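Long-range contacts in flagellar basal body protein (Helicobacter pylori, PDB 5NPY), which forms part of the flagellar hook, which probably serves as a flexible joint passing motor torque to the flagellar filament: residues F87-Q92 against G126-D131; T191-S196 against A469-K474; N295-E300 against P307-I312. All blocks are in the same frame, centred on the assembly; numbering follows the deposited sequence.

Contact 1 of 3, residues F87-Q92 against G126-D131; sequences FHMAYQ and GNFARD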
# COMPACT_ATOMS: atom_id res chain seq x y z
N PHE A 87 -6.49 -24.37 -27.45
CA PHE A 87 -5.19 -24.94 -27.11
C PHE A 87 -4.43 -25.43 -28.34
O PHE A 87 -3.47 -26.20 -28.22
CB PHE A 87 -5.36 -26.05 -26.08
CG PHE A 87 -5.75 -25.54 -24.73
CD1 PHE A 87 -4.80 -24.96 -23.90
CD2 PHE A 87 -7.06 -25.63 -24.29
CE1 PHE A 87 -5.16 -24.48 -22.65
CE2 PHE A 87 -7.42 -25.15 -23.05
CZ PHE A 87 -6.47 -24.57 -22.22
N HIS A 88 -4.82 -25.00 -29.53
CA HIS A 88 -4.02 -25.31 -30.71
C HIS A 88 -2.75 -24.47 -30.68
O HIS A 88 -2.80 -23.27 -30.42
CB HIS A 88 -4.82 -25.07 -31.98
CG HIS A 88 -5.92 -26.07 -32.18
ND1 HIS A 88 -6.91 -25.93 -33.12
CD2 HIS A 88 -6.18 -27.24 -31.53
CE1 HIS A 88 -7.73 -26.96 -33.05
NE2 HIS A 88 -7.31 -27.77 -32.10
N MET A 89 -1.61 -25.11 -30.93
CA MET A 89 -0.33 -24.42 -30.86
C MET A 89 0.68 -25.14 -31.74
O MET A 89 0.47 -26.28 -32.15
CB MET A 89 0.19 -24.33 -29.41
CG MET A 89 0.34 -25.68 -28.71
SD MET A 89 0.81 -25.51 -26.98
CE MET A 89 -0.78 -25.09 -26.25
N ALA A 90 1.78 -24.45 -32.02
CA ALA A 90 2.84 -24.98 -32.86
C ALA A 90 4.20 -24.61 -32.27
O ALA A 90 4.39 -23.50 -31.77
CB ALA A 90 2.74 -24.45 -34.30
N TYR A 91 5.13 -25.56 -32.32
CA TYR A 91 6.47 -25.40 -31.79
C TYR A 91 7.45 -25.20 -32.94
O TYR A 91 7.49 -26.02 -33.87
CB TYR A 91 6.87 -26.62 -30.95
CG TYR A 91 8.24 -26.52 -30.30
CD1 TYR A 91 9.24 -27.43 -30.59
CD2 TYR A 91 8.53 -25.50 -29.39
CE1 TYR A 91 10.50 -27.34 -29.99
CE2 TYR A 91 9.79 -25.40 -28.79
CZ TYR A 91 10.76 -26.33 -29.10
OH TYR A 91 12.00 -26.25 -28.51
N GLN A 92 8.22 -24.12 -32.89
CA GLN A 92 9.34 -23.90 -33.79
C GLN A 92 10.64 -24.24 -33.09
O GLN A 92 10.78 -23.99 -31.89
CB GLN A 92 9.40 -22.46 -34.28
CG GLN A 92 8.40 -22.07 -35.33
CD GLN A 92 8.71 -20.70 -35.89
OE1 GLN A 92 7.89 -20.10 -36.59
NE2 GLN A 92 9.89 -20.18 -35.58
N GLY A 126 0.37 -30.18 -32.31
CA GLY A 126 -0.08 -29.29 -31.25
C GLY A 126 -1.57 -29.02 -31.21
O GLY A 126 -2.01 -28.07 -30.55
N ASN A 127 -2.37 -29.83 -31.91
CA ASN A 127 -3.81 -29.57 -31.99
C ASN A 127 -4.49 -30.16 -30.75
O ASN A 127 -5.18 -31.18 -30.78
CB ASN A 127 -4.39 -30.12 -33.29
CG ASN A 127 -4.22 -31.62 -33.45
OD1 ASN A 127 -3.29 -32.22 -32.92
ND2 ASN A 127 -5.14 -32.24 -34.18
N PHE A 128 -4.28 -29.47 -29.63
CA PHE A 128 -4.77 -29.90 -28.33
C PHE A 128 -6.17 -29.36 -28.05
O PHE A 128 -6.56 -28.30 -28.54
CB PHE A 128 -3.81 -29.46 -27.22
CG PHE A 128 -2.41 -29.98 -27.38
CD1 PHE A 128 -1.33 -29.16 -27.14
CD2 PHE A 128 -2.18 -31.28 -27.77
CE1 PHE A 128 -0.04 -29.63 -27.28
CE2 PHE A 128 -0.90 -31.76 -27.92
CZ PHE A 128 0.17 -30.94 -27.68
N ALA A 129 -6.91 -30.11 -27.24
CA ALA A 129 -8.26 -29.72 -26.87
C ALA A 129 -8.52 -30.21 -25.46
O ALA A 129 -7.75 -31.00 -24.91
CB ALA A 129 -9.29 -30.28 -27.85
N ARG A 130 -9.61 -29.73 -24.86
CA ARG A 130 -10.01 -30.12 -23.52
C ARG A 130 -11.05 -31.23 -23.59
O ARG A 130 -12.01 -31.14 -24.37
CB ARG A 130 -10.58 -28.95 -22.72
CG ARG A 130 -10.00 -27.59 -23.05
CD ARG A 130 -10.48 -26.56 -22.05
NE ARG A 130 -10.74 -25.28 -22.69
CZ ARG A 130 -10.99 -24.15 -22.04
NH1 ARG A 130 -10.98 -24.15 -20.71
NH2 ARG A 130 -11.22 -23.03 -22.71
N ASP A 131 -10.86 -32.27 -22.78
CA ASP A 131 -11.90 -33.28 -22.62
C ASP A 131 -12.98 -32.71 -21.69
O ASP A 131 -12.96 -31.53 -21.32
CB ASP A 131 -11.30 -34.60 -22.14
CG ASP A 131 -10.77 -34.54 -20.72
OD1 ASP A 131 -10.70 -33.44 -20.14
OD2 ASP A 131 -10.39 -35.60 -20.17
O HOH W 1 -8.51 -26.45 -28.52
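Phe87 CG stands anti to its carbonyl carbon (chi1 -71°), and a bend at chi3 (-142°) places Arg130 NE beside the Phe87 ring. The guanidinium plane stands at a right angle to the ring. NE lies at the ring's edge, near its plane, and Phe87 CE2 sits over one guanidinium face, 3.3 Å from Arg130 NE. Arg130 NH1 goes on to bond Ile179 O. Nearer the backbone, CB of Phe87 and CB of Phe128 are 3.9 Å apart.

The two strands run antiparallel, probably within the D1 domain of the hook and rod proteins. Strand 87-93 is an inner strand of a four-stranded sheet, with 127-130 on one flank and 555-559 on the other. Pairing here is sparse. One direct hydrogen bond joins the backbones, from Met89 N to Gly126 O at 3.0 Å, with the donor above the carbonyl plane. A water bridges the next position. It accepts from Phe87 N and donates to Phe128 O, at 2.7 Å from the latter.

Met89 brings its sulfur to the edge of the Phe128 ring, a Met-aromatic contact with SD 5.3 Å from the ring centroid. Phe97 also meets the Phe128 ring, edge-to-face. The end of His88 comes near the second strand, with CD2 3.2 Å from Phe128 O, while its ND1 is hydrogen-bonded to Ser83 OG.

Contact 2 of 3, residues T191-S196 against A469-K474; sequences TKVGIS and ASQDGK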
# COMPACT_ATOMS: atom_id res chain seq x y z
N THR A 191 -5.95 -9.35 4.86
CA THR A 191 -5.42 -9.40 6.21
C THR A 191 -4.15 -8.58 6.39
O THR A 191 -3.57 -8.59 7.48
CB THR A 191 -5.13 -10.84 6.62
OG1 THR A 191 -4.08 -11.37 5.80
CG2 THR A 191 -6.41 -11.69 6.48
N LYS A 192 -3.71 -7.85 5.36
CA LYS A 192 -2.40 -7.22 5.41
C LYS A 192 -2.39 -6.07 4.42
O LYS A 192 -2.51 -6.30 3.22
CB LYS A 192 -1.30 -8.25 5.07
CG LYS A 192 0.12 -7.76 5.27
CD LYS A 192 1.15 -8.85 4.92
CE LYS A 192 1.46 -8.92 3.43
NZ LYS A 192 2.34 -10.08 3.12
N VAL A 193 -2.23 -4.84 4.91
CA VAL A 193 -2.23 -3.66 4.05
C VAL A 193 -1.02 -2.80 4.39
O VAL A 193 -0.83 -2.42 5.56
CB VAL A 193 -3.53 -2.86 4.19
CG1 VAL A 193 -3.49 -1.59 3.33
CG2 VAL A 193 -4.74 -3.75 3.84
N GLY A 194 -0.20 -2.50 3.39
CA GLY A 194 0.92 -1.58 3.52
C GLY A 194 0.86 -0.47 2.48
O GLY A 194 0.86 -0.73 1.27
N ILE A 195 0.77 0.78 2.92
CA ILE A 195 0.66 1.90 1.98
C ILE A 195 1.94 2.72 2.01
O ILE A 195 2.62 2.84 3.03
CB ILE A 195 -0.56 2.81 2.24
CG1 ILE A 195 -0.46 3.47 3.62
CG2 ILE A 195 -1.87 2.04 2.03
CD1 ILE A 195 -1.50 4.56 3.87
N SER A 196 2.28 3.25 0.85
CA SER A 196 3.29 4.28 0.72
C SER A 196 2.55 5.57 0.41
O SER A 196 1.80 5.63 -0.57
CB SER A 196 4.33 3.94 -0.35
OG SER A 196 3.78 3.31 -1.50
N ALA A 469 -0.63 1.10 -2.69
CA ALA A 469 -1.28 0.28 -1.67
C ALA A 469 -1.07 -1.19 -2.01
O ALA A 469 -1.52 -1.66 -3.05
CB ALA A 469 -2.78 0.59 -1.55
N SER A 470 -0.35 -1.88 -1.15
CA SER A 470 -0.06 -3.30 -1.27
C SER A 470 -0.92 -4.06 -0.25
O SER A 470 -1.12 -3.60 0.88
CB SER A 470 1.43 -3.59 -1.04
OG SER A 470 2.25 -2.89 -1.97
N GLN A 471 -1.42 -5.22 -0.65
CA GLN A 471 -2.48 -5.84 0.11
C GLN A 471 -2.79 -7.21 -0.48
O GLN A 471 -2.75 -7.38 -1.70
CB GLN A 471 -3.73 -4.97 0.10
CG GLN A 471 -4.89 -5.60 0.70
CD GLN A 471 -6.15 -5.13 0.12
OE1 GLN A 471 -7.18 -5.53 0.46
NE2 GLN A 471 -6.09 -4.26 -0.77
N ASP A 472 -3.11 -8.16 0.39
CA ASP A 472 -3.29 -9.52 -0.07
C ASP A 472 -4.73 -9.83 -0.46
O ASP A 472 -4.97 -10.90 -1.01
CB ASP A 472 -2.79 -10.50 1.01
CG ASP A 472 -3.51 -10.34 2.34
OD1 ASP A 472 -3.46 -11.29 3.16
OD2 ASP A 472 -4.11 -9.28 2.59
N GLY A 473 -5.68 -8.93 -0.20
CA GLY A 473 -7.07 -9.24 -0.50
C GLY A 473 -7.38 -9.07 -1.98
O GLY A 473 -6.77 -8.27 -2.67
N LYS A 474 -8.35 -9.86 -2.47
CA LYS A 474 -8.70 -9.93 -3.89
C LYS A 474 -10.21 -10.01 -4.02
O LYS A 474 -10.87 -10.66 -3.20
CB LYS A 474 -8.08 -11.15 -4.61
CG LYS A 474 -6.59 -11.37 -4.42
CD LYS A 474 -5.76 -10.71 -5.50
CE LYS A 474 -4.35 -10.43 -5.00
NZ LYS A 474 -4.29 -9.20 -4.12
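Asp472 reaches across to Thr191 and Lys192 just beyond the end of strand 469-471. Its CB points toward the other segment. CG sits between its own backbone N and carbonyl carbon (chi1 59°), 3.6 Å from Thr191 N. At the tip the two oxygens divide the work. OD1 takes the hydroxyl of Thr191, with OG1 at 2.7 Å. OD2 accepts from Thr191 N at 2.9 Å, and Lys192 N adds a weak bond to the same oxygen. Both bonds from Thr191 use syn lone pairs. The threonine therefore offers its hydroxyl and its N-H to one carboxylate, and the two side chains cross at about a right angle.

From here the strands run antiparallel. Gly194 and Ser470 form a hydrogen-bonded pair, with Gly194 N to Ser470 O and Ser470 N to Gly194 O both 2.9 Å and nearly straight. A backbone bond from Asp472 N to Lys192 O is weak. On the face carrying Val193, Ile195, Ala469 and Gln471, the side chains of Val193 and Gln471 lie side by side and point the same way, with CG2 of Val193 3.6 Å from CG of Gln471. Ile195 CG2 rests against Ala469 CB. This face packs on strands 346-364 and 370-381. Strand 192-198 is an inner strand of a mixed four-stranded sheet, parallel to 442-447 on its other edge, and 465-471 is an outermost strand. The amide of Gln471 is held by Ser190 OG and Asp362 O.

Where the strand pairing ends, the carboxylate accepts backbone and hydroxyl donors of 191-192. Two good donors and a weak third converge on it, which would favour its charged form.

Contact 3 of 3, residues N295-E300 against P307-I312; sequences NLIKSE and PLLLEI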
# COMPACT_ATOMS: atom_id res chain seq x y z
N ASN A 295 -5.76 30.55 26.06
CA ASN A 295 -6.81 29.54 26.08
C ASN A 295 -7.23 29.14 24.66
O ASN A 295 -7.16 29.94 23.72
CB ASN A 295 -8.06 30.06 26.82
CG ASN A 295 -7.81 30.32 28.30
OD1 ASN A 295 -8.20 31.36 28.83
ND2 ASN A 295 -7.15 29.38 28.97
N LEU A 296 -7.66 27.88 24.53
CA LEU A 296 -8.41 27.42 23.36
C LEU A 296 -9.91 27.57 23.61
O LEU A 296 -10.43 27.04 24.60
CB LEU A 296 -8.07 25.96 23.06
CG LEU A 296 -8.71 25.39 21.80
CD1 LEU A 296 -8.10 26.04 20.59
CD2 LEU A 296 -8.55 23.89 21.76
N ILE A 297 -10.61 28.29 22.71
CA ILE A 297 -12.04 28.53 22.84
C ILE A 297 -12.76 28.23 21.52
O ILE A 297 -12.17 28.22 20.44
CB ILE A 297 -12.37 29.98 23.28
CG1 ILE A 297 -11.76 30.99 22.31
CG2 ILE A 297 -11.88 30.26 24.69
CD1 ILE A 297 -12.56 32.25 22.17
N LYS A 298 -14.07 28.00 21.62
CA LYS A 298 -14.90 27.86 20.43
C LYS A 298 -15.39 29.23 20.00
O LYS A 298 -15.80 30.04 20.84
CB LYS A 298 -16.09 26.95 20.69
CG LYS A 298 -15.78 25.53 21.06
CD LYS A 298 -17.09 24.81 21.32
CE LYS A 298 -16.94 23.30 21.37
NZ LYS A 298 -18.27 22.65 21.62
N SER A 299 -15.34 29.48 18.70
CA SER A 299 -15.80 30.75 18.15
C SER A 299 -17.30 30.94 18.29
O SER A 299 -17.79 32.07 18.18
CB SER A 299 -15.42 30.85 16.68
OG SER A 299 -15.98 29.75 15.98
N GLU A 300 -18.03 29.84 18.49
CA GLU A 300 -19.48 29.83 18.70
C GLU A 300 -19.71 28.72 19.71
O GLU A 300 -19.71 27.54 19.35
CB GLU A 300 -20.21 29.59 17.38
CG GLU A 300 -21.65 29.14 17.50
CD GLU A 300 -22.17 28.55 16.19
OE1 GLU A 300 -21.39 28.53 15.21
OE2 GLU A 300 -23.33 28.10 16.15
N PRO A 307 -15.42 26.44 14.30
CA PRO A 307 -14.02 26.88 14.22
C PRO A 307 -13.54 27.32 15.59
O PRO A 307 -14.28 27.91 16.37
CB PRO A 307 -14.05 28.04 13.23
CG PRO A 307 -15.29 27.80 12.39
CD PRO A 307 -16.28 27.10 13.29
N LEU A 308 -12.28 27.01 15.90
CA LEU A 308 -11.72 27.28 17.20
C LEU A 308 -10.77 28.47 17.13
O LEU A 308 -10.16 28.73 16.08
CB LEU A 308 -11.00 26.04 17.76
CG LEU A 308 -11.87 24.79 17.88
CD1 LEU A 308 -11.09 23.68 18.52
CD2 LEU A 308 -13.17 25.05 18.67
N LEU A 309 -10.65 29.19 18.24
CA LEU A 309 -9.78 30.34 18.34
C LEU A 309 -8.87 30.19 19.54
O LEU A 309 -9.17 29.44 20.48
CB LEU A 309 -10.56 31.66 18.50
CG LEU A 309 -11.82 31.85 17.67
CD1 LEU A 309 -12.57 33.06 18.17
CD2 LEU A 309 -11.43 32.04 16.21
N LEU A 310 -7.76 30.93 19.50
CA LEU A 310 -6.94 31.21 20.66
C LEU A 310 -7.39 32.51 21.30
O LEU A 310 -7.90 33.42 20.63
CB LEU A 310 -5.46 31.29 20.28
CG LEU A 310 -4.85 30.04 19.65
CD1 LEU A 310 -3.39 30.31 19.28
CD2 LEU A 310 -4.95 28.83 20.57
N GLU A 311 -7.19 32.62 22.61
CA GLU A 311 -7.71 33.75 23.36
C GLU A 311 -6.74 34.13 24.46
O GLU A 311 -6.35 33.29 25.28
CB GLU A 311 -9.08 33.39 23.96
CG GLU A 311 -9.56 34.34 25.03
CD GLU A 311 -10.68 33.74 25.85
OE1 GLU A 311 -10.45 32.70 26.51
OE2 GLU A 311 -11.80 34.30 25.80
N ILE A 312 -6.35 35.40 24.49
CA ILE A 312 -5.51 35.94 25.55
C ILE A 312 -6.43 36.64 26.54
O ILE A 312 -7.08 37.64 26.20
CB ILE A 312 -4.44 36.89 25.01
CG1 ILE A 312 -3.70 36.23 23.85
CG2 ILE A 312 -3.44 37.26 26.11
CD1 ILE A 312 -2.64 37.12 23.24
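Leu296 packs against Leu308 and Leu310 on the better covered face of two antiparallel strands. Its CG stands anti to the backbone N (chi1 -176°), and the end of the side chain comes nearer the other strand, where CD1 lies 4.1 Å from Leu308 CB and also touches CD2 of Leu310. On the same face Lys298 lies beside Leu308 and points the same way, with CG 3.6 Å from Leu308 CD2. The extended lysine chain carries NZ to backbone oxygens elsewhere: Lys304 O, Ala303 O and Gly217 O. Phe212 and Phe224, from the short helices 209-212 and 221-226, close over the leucines and help bury Leu308 and Leu310.

The other face is more open to solvent, although its side chains meet closely. Ile297 crosses Glu311 at about a right angle, and its CG2 comes within 3.4 Å of Glu311 OE1. That oxygen is also 3.5 Å from Asn295 OD1. The two are both acceptors and do not bond; the amide and carboxylate planes are turned 73° apart. Glu311 OE2 has a weak bond to Ser346 OG. Further along, CB of Ser299 rests against CG of Leu309.

Two pairs of backbone bonds join the strands. Ile297 N to Leu309 O is 2.9 Å and almost straight, and Leu309 N returns to Ile297 O. Asn295 and Glu311 exchange the second pair, in which Glu311 N to Asn295 O is bent (133°). At the exposed end Ser299 N bonds Pro307 O at 3.0 Å, nearly along the C=O axis. Ser299 OG is placed unusually close to the same oxygen, so its share is doubtful.

Together the strands form a beta hairpin joined by the nine-residue loop 299-307. Strand 308-313 also pairs with the long strand 346-364, which ties the hairpin into a larger antiparallel sheet.

In the fold
The three contacts are antiparallel strand pairs spaced along an elongated chain. Contact 2 lies near its centre, and contacts 1 and 3 lie on opposite sides, with their centres about 77 Å apart. Contacts 1 and 2 are partly buried, while contact 3 is a surface pair. Contact 3 is local, a hairpin; contact 2 brings together residues far apart in sequence, and the hairpin falls in the interval between them. Strand 346-364 links these two: it pairs with 308-313 and packs against 192-198. Contact 1 adds aromatic contacts and a water to a single backbone bond; contact 2 adds a carboxylate to paired ones, and contact 3 adds leucines.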